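Local structure of caspase recruitment domain-containing protein 19 (Homo sapiens, 4FH0) at residues R10-T15 against H69-G74; M17-G22 against R62-M67. The protein helps to inhibit the effects of BCL10-induced NF-kappa-B activation and binds BCL10 through its caspase recruitment domain, the part described here. The protein carries 2 engineered substitutions. All coordinates share one frame; numbering follows the deposited sequence.

Contact 1 of 2, residues R10-T15 against H69-G74; sequences RLVQDT and HLQRSG. With SO4 (sulfate ion), chain C.
Gln71 lays its side chain across the flank of helix 7-18, meeting Leu11, Val12 and Thr15. CG lies anti to its carbonyl carbon (chi1 -66°), and beyond it the chain runs extended. Gln71 CD, the amide carbon, comes 3.8 Å from Val12 CG2, the two side chains crossing at about a right angle. Gln71 and Thr15 reach toward each other tip to tip, with Gln71 NE2 2.9 Å from Thr15 OG1. Thr15 OG1 donates to Leu11 O one turn back, 2.7 Å away, from 40° above the carbonyl plane. Deeper in, Leu11 CD2 packs 3.8 Å from Leu70 CB and also touches Gln71 CG. An alanine in place of Gln71 would probably take the amide from beside Thr15 OG1 and the carbon cover from Val12 CG2 and Leu11 CD2, opening a gap between the helices. Arg10 turns from this interface and grips a sulfate, probably from the crystallisation liquor: Arg10 NH1 bonds sulfate O1 and O2, and Arg10 NH2 bonds O1, each at 3.1 Å. Tyr7, His93 and Arg99 also hydrogen-bond the sulfate. The two helical segments run nearly antiparallel (159°), their axes 10.3 Å apart, and helix 75-88 closes the inner side, with Phe81 touching both Leu11 and Leu70.

Contact 2 of 2, residues M17-G22 against R62-M67; sequences MLTGHG and RLCDLM. Engineered in segment 17-22: Met17 (natural residue Phe). Engineered in segment 62-67: Met67 (natural residue Leu).
In Thr19, chi1 of 60° sets OG1 between the backbone N and carbonyl carbon and puts CG2 anti to the carbonyl carbon, against Cys64 and Met67. This methyl packs against helix 59-73, Thr19 CG2 lying 3.9 Å from Cys64 SG and 4.1 Å from Met67 CG, with Leu63 CB only slightly farther off. The Thr19 and Met67 side chains slide past each other in opposite directions. Thr19 OG1 is hydrogen-bonded to Thr15 O, one turn earlier in helix 7-18, so what Thr19 offers across the contact is carbon. Cys64 SG also comes 3.9 Å from Thr19 CB and thus lies against two carbons of one residue.

Met67, a selenomethionine engineered in place of the natural leucine, bends at chi2 (-58°), which places SE; Met67 SE stands 4.0 Å from Leu18 CD1, where the two side chains cross at about a right angle. Leu63 CD1 approaches the backbone instead, 4.1 Å from Leu18 O. No hydrogen bond spans the two segments; the interface is apolar and buried. Phe81 of helix 75-88 touches both Leu18 and Met67, while Leu85 adds to the Leu18 side and Leu24 touches Leu63. Gly20 N bonds back to Met17 O as the chain leaves helix 7-18. The arrangement belongs to the hydrophobic core of the CARD, an all-helical death-fold bundle, and joins the C-terminal end of its first helix to the middle of helix 59-73.

Overall arrangement
Both contacts join helix 7-18 to helix 59-73, at successive levels of one interface, their centres about 11 Å apart. Contact 1 is partly buried and mixes leucine packing with polar groups near the surface; contact 2 is buried and rests on methyl, sulfur and selenium packing, its one hydroxyl bonded back to helix 7-18. They merge directly: Leu11 CD1 of contact 1 lies 3.7 Å from Met67 SE of contact 2, and Leu11 CD1 is equally close to Leu18 CD1. Phe81 of helix 75-88 touches leucines of both, consistent with one continuous apolar layer. Contact 1 alone has an ion beside it, held by Arg10.

Contact 1 of 2, residues R10-T15 against H69-G74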
ATOM      1  N   ARG A  10     -12.455  -3.235  -0.216  1.00  8.67           N
ATOM      2  CA  ARG A  10     -11.838  -2.864  -1.481  1.00  8.82           C
ATOM      3  C   ARG A  10     -10.412  -3.392  -1.541  1.00  8.21           C
ATOM      4  O   ARG A  10      -9.981  -3.958  -2.551  1.00  8.58           O
ATOM      5  CB  ARG A  10     -11.852  -1.343  -1.669  1.00 10.06           C
ATOM      6  CG  ARG A  10     -13.243  -0.797  -1.916  1.00 11.89           C
ATOM      7  CD  ARG A  10     -13.223   0.698  -2.219  1.00 13.69           C
ATOM      8  NE  ARG A  10     -12.471   0.961  -3.432  1.00 14.62           N
ATOM      9  CZ  ARG A  10     -11.950   2.133  -3.774  1.00 17.63           C
ATOM     10  NH1 ARG A  10     -12.110   3.201  -3.007  1.00 19.77           N
ATOM     11  NH2 ARG A  10     -11.264   2.216  -4.894  1.00 18.83           N
ATOM     12  N   LEU A  11      -9.663  -3.215  -0.460  1.00  7.92           N
ATOM     13  CA  LEU A  11      -8.264  -3.627  -0.463  1.00  7.81           C
ATOM     14  C   LEU A  11      -8.132  -5.136  -0.630  1.00  8.13           C
ATOM     15  O   LEU A  11      -7.255  -5.610  -1.366  1.00  8.53           O
ATOM     16  CB  LEU A  11      -7.528  -3.149   0.790  1.00  9.53           C
ATOM     17  CG  LEU A  11      -6.002  -3.222   0.665  1.00 10.97           C
ATOM     18  CD1 LEU A  11      -5.491  -2.388  -0.516  1.00 12.73           C
ATOM     19  CD2 LEU A  11      -5.336  -2.795   1.949  1.00 11.84           C
ATOM     20  N   VAL A  12      -8.986  -5.892   0.051  1.00  8.57           N
ATOM     21  CA  VAL A  12      -8.988  -7.337  -0.127  1.00  8.84           C
ATOM     22  C   VAL A  12      -9.246  -7.669  -1.583  1.00  9.34           C
ATOM     23  O   VAL A  12      -8.548  -8.497  -2.166  1.00 10.70           O
ATOM     24  CB  VAL A  12     -10.039  -8.002   0.787  1.00  9.33           C
ATOM     25  CG1 VAL A  12     -10.340  -9.450   0.337  1.00 10.05           C
ATOM     26  CG2 VAL A  12      -9.571  -7.955   2.230  1.00 10.22           C
ATOM     27  N   GLN A  13     -10.237  -7.015  -2.178  1.00  8.78           N
ATOM     28  CA  GLN A  13     -10.566  -7.269  -3.575  1.00  9.55           C
ATOM     29  C   GLN A  13      -9.388  -6.947  -4.498  1.00 10.07           C
ATOM     30  O   GLN A  13      -9.079  -7.721  -5.389  1.00 11.68           O
ATOM     31  CB  GLN A  13     -11.788  -6.459  -4.028  1.00 10.82           C
ATOM     32  CG  GLN A  13     -12.181  -6.753  -5.467  1.00 13.39           C
ATOM     33  CD  GLN A  13     -13.355  -5.913  -5.974  1.00 16.78           C
ATOM     34  OE1 GLN A  13     -13.995  -5.178  -5.217  1.00 19.13           O
ATOM     35  NE2 GLN A  13     -13.614  -5.998  -7.276  1.00 18.83           N
ATOM     36  N   ASP A  14      -8.730  -5.820  -4.255  1.00  8.31           N
ATOM     37  CA  ASP A  14      -7.678  -5.320  -5.127  1.00  7.74           C
ATOM     38  C   ASP A  14      -6.306  -5.940  -4.916  1.00  8.30           C
ATOM     39  O   ASP A  14      -5.398  -5.674  -5.698  1.00  8.22           O
ATOM     40  CB  ASP A  14      -7.534  -3.804  -4.931  1.00  8.26           C
ATOM     41  CG  ASP A  14      -8.695  -3.016  -5.494  1.00  9.78           C
ATOM     42  OD1 ASP A  14      -9.399  -3.534  -6.386  1.00 10.91           O
ATOM     43  OD2 ASP A  14      -8.890  -1.852  -5.073  1.00 11.47           O
ATOM     44  N   THR A  15      -6.121  -6.699  -3.849  1.00  9.29           N
ATOM     45  CA  THR A  15      -4.784  -7.181  -3.495  1.00  9.66           C
ATOM     46  C   THR A  15      -4.081  -8.008  -4.572  1.00  8.83           C
ATOM     47  O   THR A  15      -2.918  -7.741  -4.893  1.00  8.10           O
ATOM     48  CB  THR A  15      -4.773  -7.874  -2.106  1.00 11.98           C
ATOM     49  OG1 THR A  15      -4.851  -6.869  -1.094  1.00 12.90           O
ATOM     50  CG2 THR A  15      -3.499  -8.657  -1.892  1.00 13.02           C
ATOM     51  N   HIS A  69      -0.835  -6.211   6.573  1.00  9.83           N
ATOM     52  CA  HIS A  69      -0.761  -5.268   7.668  1.00 10.44           C
ATOM     53  C   HIS A  69      -1.928  -4.282   7.652  1.00 10.33           C
ATOM     54  O   HIS A  69      -2.566  -4.054   8.679  1.00 11.37           O
ATOM     55  CB  HIS A  69       0.576  -4.540   7.582  1.00 12.68           C
ATOM     56  CG  HIS A  69       0.762  -3.488   8.625  1.00 16.31           C
ATOM     57  ND1 HIS A  69       1.609  -3.655   9.694  1.00 19.66           N
ATOM     58  CD2 HIS A  69       0.229  -2.252   8.755  1.00 18.27           C
ATOM     59  CE1 HIS A  69       1.581  -2.569  10.446  1.00 19.58           C
ATOM     60  NE2 HIS A  69       0.740  -1.708   9.908  1.00 19.54           N
ATOM     61  N   LEU A  70      -2.225  -3.714   6.484  1.00  9.61           N
ATOM     62  CA  LEU A  70      -3.300  -2.736   6.376  1.00  9.53           C
ATOM     63  C   LEU A  70      -4.652  -3.386   6.602  1.00 10.72           C
ATOM     64  O   LEU A  70      -5.508  -2.811   7.274  1.00 12.22           O
ATOM     65  CB  LEU A  70      -3.256  -2.068   5.007  1.00  9.06           C
ATOM     66  CG  LEU A  70      -2.013  -1.238   4.696  1.00  8.89           C
ATOM     67  CD1 LEU A  70      -1.946  -0.957   3.216  1.00  9.44           C
ATOM     68  CD2 LEU A  70      -2.006   0.061   5.489  1.00 10.39           C
ATOM     69  N   GLN A  71      -4.861  -4.563   6.024  1.00 11.62           N
ATOM     70  CA  GLN A  71      -6.136  -5.255   6.202  1.00 13.17           C
ATOM     71  C   GLN A  71      -6.410  -5.563   7.665  1.00 14.08           C
ATOM     72  O   GLN A  71      -7.573  -5.480   8.114  1.00 15.53           O
ATOM     73  CB  GLN A  71      -6.189  -6.539   5.358  1.00 13.52           C
ATOM     74  CG  GLN A  71      -6.189  -6.252   3.852  1.00 14.40           C
ATOM     75  CD  GLN A  71      -5.868  -7.443   2.979  1.00 16.52           C
ATOM     76  OE1 GLN A  71      -5.864  -8.571   3.426  1.00 18.89           O
ATOM     77  NE2 GLN A  71      -5.619  -7.185   1.710  1.00 16.90           N
ATOM     78  N   ARG A  72      -5.375  -5.928   8.420  1.00 13.75           N
ATOM     79  CA  ARG A  72      -5.589  -6.251   9.840  1.00 15.74           C
ATOM     80  C   ARG A  72      -5.777  -4.998  10.703  1.00 17.21           C
ATOM     81  O   ARG A  72      -6.432  -5.045  11.754  1.00 19.19           O
ATOM     82  CB  ARG A  72      -4.469  -7.167  10.386  1.00 18.28           C
ATOM     83  CG  ARG A  72      -3.126  -6.530  10.714  1.00 20.63           C
ATOM     84  CD  ARG A  72      -2.171  -7.533  11.420  1.00 22.92           C
ATOM     85  NE  ARG A  72      -1.910  -8.723  10.604  1.00 24.63           N
ATOM     86  CZ  ARG A  72      -0.858  -8.900   9.799  1.00 25.56           C
ATOM     87  NH1 ARG A  72       0.078  -7.971   9.681  1.00 25.78           N
ATOM     88  NH2 ARG A  72      -0.749 -10.019   9.094  1.00 26.52           N
ATOM     89  N   SER A  73      -5.256  -3.880  10.257  1.00 17.94           N
ATOM     90  CA  SER A  73      -5.253  -2.635  10.983  1.00 19.73           C
ATOM     91  C   SER A  73      -6.473  -1.823  10.785  1.00 20.18           C
ATOM     92  O   SER A  73      -6.624  -0.862  11.452  1.00 21.68           O
ATOM     93  CB  SER A  73      -4.071  -1.777  10.562  1.00 21.35           C
ATOM     94  OG  SER A  73      -2.880  -2.358  10.882  1.00 22.61           O
ATOM     95  N   GLY A  74      -7.301  -2.130   9.833  1.00 19.68           N
ATOM     96  CA  GLY A  74      -8.620  -1.542   9.751  1.00 18.76           C
ATOM     97  C   GLY A  74      -8.888  -0.473   8.698  1.00 16.81           C
ATOM     98  O   GLY A  74      -8.043  -0.132   7.872  1.00 15.25           O
TER
HETATM   99  S   SO4 C 201     -10.155   6.248  -3.772  0.92 19.37           S
HETATM  100  O1  SO4 C 201      -9.843   4.926  -4.325  0.92 20.18           O
HETATM  101  O2  SO4 C 201     -11.233   6.121  -2.797  0.92 20.48           O
HETATM  102  O3  SO4 C 201      -8.968   6.855  -3.183  0.92 17.63           O
HETATM  103  O4  SO4 C 201     -10.606   7.130  -4.865  0.92 21.04           O

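Contact 2 of 2, residues M17-G22 against R62-M67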
HETATM    1  N   MSE A  17      -4.399  -7.919  -7.818  1.00  9.54           N
HETATM    2  CA  MSE A  17      -3.947  -7.033  -8.885  0.50  8.77           C
HETATM    3  C   MSE A  17      -2.796  -6.133  -8.426  1.00  8.72           C
HETATM    4  O   MSE A  17      -1.804  -5.992  -9.129  1.00  9.99           O
HETATM    5  CB  MSE A  17      -5.108  -6.207  -9.427  0.50  9.65           C
HETATM    6  CG  MSE A  17      -5.960  -7.000 -10.400  0.50 11.35           C
HETATM    7 SE   MSE A  17      -7.189  -5.879 -11.402  0.50 14.47          SE
HETATM    8  CE  MSE A  17      -5.874  -4.824 -12.374  0.50 15.02           C
ATOM      9  N   LEU A  18      -2.947  -5.501  -7.269  1.00  7.93           N
ATOM     10  CA  LEU A  18      -1.926  -4.591  -6.722  1.00  8.99           C
ATOM     11  C   LEU A  18      -0.567  -5.245  -6.586  1.00  8.36           C
ATOM     12  O   LEU A  18       0.465  -4.594  -6.761  1.00  8.94           O
ATOM     13  CB  LEU A  18      -2.358  -4.066  -5.333  1.00  9.61           C
ATOM     14  CG  LEU A  18      -3.385  -2.941  -5.307  1.00 11.23           C
ATOM     15  CD1 LEU A  18      -3.972  -2.836  -3.913  1.00 10.18           C
ATOM     16  CD2 LEU A  18      -2.713  -1.643  -5.682  1.00 12.87           C
ATOM     17  N   THR A  19      -0.564  -6.526  -6.241  1.00  7.45           N
ATOM     18  CA  THR A  19       0.677  -7.251  -5.954  1.00  8.39           C
ATOM     19  C   THR A  19       1.211  -7.988  -7.182  1.00  9.14           C
ATOM     20  O   THR A  19       2.258  -8.609  -7.128  1.00 10.21           O
ATOM     21  CB  THR A  19       0.504  -8.237  -4.795  1.00  9.78           C
ATOM     22  OG1 THR A  19      -0.509  -9.201  -5.110  1.00 10.73           O
ATOM     23  CG2 THR A  19       0.131  -7.495  -3.498  1.00  9.79           C
ATOM     24  N   GLY A  20       0.510  -7.913  -8.305  1.00  8.65           N
ATOM     25  CA  GLY A  20       1.013  -8.542  -9.514  1.00  8.54           C
ATOM     26  C   GLY A  20       2.304  -7.908  -9.975  1.00  7.73           C
ATOM     27  O   GLY A  20       2.460  -6.692  -9.906  1.00  7.72           O
ATOM     28  N   HIS A  21       3.233  -8.715 -10.475  1.00  8.53           N
ATOM     29  CA  HIS A  21       4.508  -8.170 -10.905  1.00  9.62           C
ATOM     30  C   HIS A  21       4.315  -7.113 -11.966  1.00  9.36           C
ATOM     31  O   HIS A  21       3.532  -7.308 -12.895  1.00 10.62           O
ATOM     32  CB  HIS A  21       5.402  -9.262 -11.468  1.00 11.70           C
ATOM     33  CG  HIS A  21       5.841 -10.250 -10.451  1.00 12.90           C
ATOM     34  ND1 HIS A  21       5.293 -11.509 -10.361  1.00 14.67           N
ATOM     35  CD2 HIS A  21       6.748 -10.157  -9.451  1.00 13.16           C
ATOM     36  CE1 HIS A  21       5.875 -12.165  -9.373  1.00 14.39           C
ATOM     37  NE2 HIS A  21       6.764 -11.367  -8.808  1.00 15.49           N
ATOM     38  N   GLY A  22       5.029  -5.997 -11.813  1.00 10.03           N
ATOM     39  CA  GLY A  22       4.971  -4.894 -12.752  1.00 10.95           C
ATOM     40  C   GLY A  22       3.952  -3.819 -12.394  1.00 10.54           C
ATOM     41  O   GLY A  22       3.990  -2.718 -12.921  1.00 12.30           O
ATOM     42  N   ARG A  62       7.253  -7.868   0.201  1.00 11.98           N
ATOM     43  CA  ARG A  62       7.011  -6.696   1.029  1.00 11.24           C
ATOM     44  C   ARG A  62       5.615  -6.131   0.776  1.00 10.45           C
ATOM     45  O   ARG A  62       4.927  -5.760   1.721  1.00 10.08           O
ATOM     46  CB  ARG A  62       8.094  -5.653   0.792  1.00 12.19           C
ATOM     47  CG  ARG A  62       9.407  -6.033   1.426  1.00 12.90           C
ATOM     48  CD  ARG A  62      10.461  -4.992   1.177  1.00 13.10           C
ATOM     49  NE  ARG A  62      11.074  -5.076  -0.141  1.00 13.31           N
ATOM     50  CZ  ARG A  62      11.219  -4.074  -1.004  1.00 12.25           C
ATOM     51  NH1 ARG A  62      10.702  -2.882  -0.758  1.00 11.83           N
ATOM     52  NH2 ARG A  62      11.875  -4.290  -2.144  1.00 14.11           N
ATOM     53  N   LEU A  63       5.180  -6.092  -0.477  1.00 10.82           N
ATOM     54  CA  LEU A  63       3.844  -5.552  -0.771  1.00 11.49           C
ATOM     55  C   LEU A  63       2.753  -6.424  -0.192  1.00 10.76           C
ATOM     56  O   LEU A  63       1.785  -5.923   0.353  1.00 10.98           O
ATOM     57  CB  LEU A  63       3.612  -5.404  -2.266  1.00 13.40           C
ATOM     58  CG  LEU A  63       4.007  -4.096  -2.875  1.00 14.89           C
ATOM     59  CD1 LEU A  63       3.806  -4.231  -4.376  1.00 15.15           C
ATOM     60  CD2 LEU A  63       3.153  -2.969  -2.286  1.00 13.39           C
ATOM     61  N   CYS A  64       2.876  -7.736  -0.357  1.00 10.77           N
ATOM     62  CA  CYS A  64       1.879  -8.629   0.198  1.00 11.23           C
ATOM     63  C   CYS A  64       1.826  -8.469   1.713  1.00 10.72           C
ATOM     64  O   CYS A  64       0.750  -8.507   2.307  1.00 11.87           O
ATOM     65  CB  CYS A  64       2.191 -10.077  -0.164  1.00 12.40           C
ATOM     66  SG  CYS A  64       1.942 -10.505  -1.914  1.00 15.24           S
ATOM     67  N   ASP A  65       2.984  -8.310   2.345  1.00 10.35           N
ATOM     68  CA  ASP A  65       3.012  -8.119   3.793  1.00 10.14           C
ATOM     69  C   ASP A  65       2.388  -6.775   4.173  1.00  9.80           C
ATOM     70  O   ASP A  65       1.698  -6.676   5.170  1.00 10.01           O
ATOM     71  CB  ASP A  65       4.437  -8.239   4.347  1.00 13.20           C
ATOM     72  CG  ASP A  65       4.952  -9.650   4.321  1.00 17.44           C
ATOM     73  OD1 ASP A  65       4.159 -10.585   4.097  1.00 18.50           O
ATOM     74  OD2 ASP A  65       6.173  -9.810   4.522  1.00 19.74           O
ATOM     75  N   LEU A  66       2.606  -5.748   3.360  1.00  9.19           N
ATOM     76  CA  LEU A  66       1.973  -4.452   3.605  1.00  9.01           C
ATOM     77  C   LEU A  66       0.458  -4.587   3.498  1.00  9.35           C
ATOM     78  O   LEU A  66      -0.280  -4.054   4.328  1.00  9.43           O
ATOM     79  CB  LEU A  66       2.506  -3.399   2.631  1.00 10.52           C
ATOM     80  CG  LEU A  66       1.860  -2.018   2.790  1.00 10.76           C
ATOM     81  CD1 LEU A  66       2.074  -1.425   4.150  1.00 10.14           C
ATOM     82  CD2 LEU A  66       2.390  -1.076   1.705  1.00 12.63           C
HETATM   83  N   MSE A  67      -0.014  -5.294   2.476  1.00 10.76           N
HETATM   84  CA  MSE A  67      -1.452  -5.477   2.343  1.00 11.52           C
HETATM   85  C   MSE A  67      -2.038  -6.186   3.548  1.00 10.70           C
HETATM   86  O   MSE A  67      -3.084  -5.787   4.039  1.00 11.14           O
HETATM   87  CB  MSE A  67      -1.803  -6.267   1.086  1.00 16.43           C
HETATM   88  CG  MSE A  67      -1.336  -5.634  -0.202  1.00 22.41           C
HETATM   89 SE   MSE A  67      -2.046  -3.821  -0.495  1.00 29.86          SE
HETATM   90  CE  MSE A  67      -0.421  -2.837  -0.134  1.00 30.42           C
TER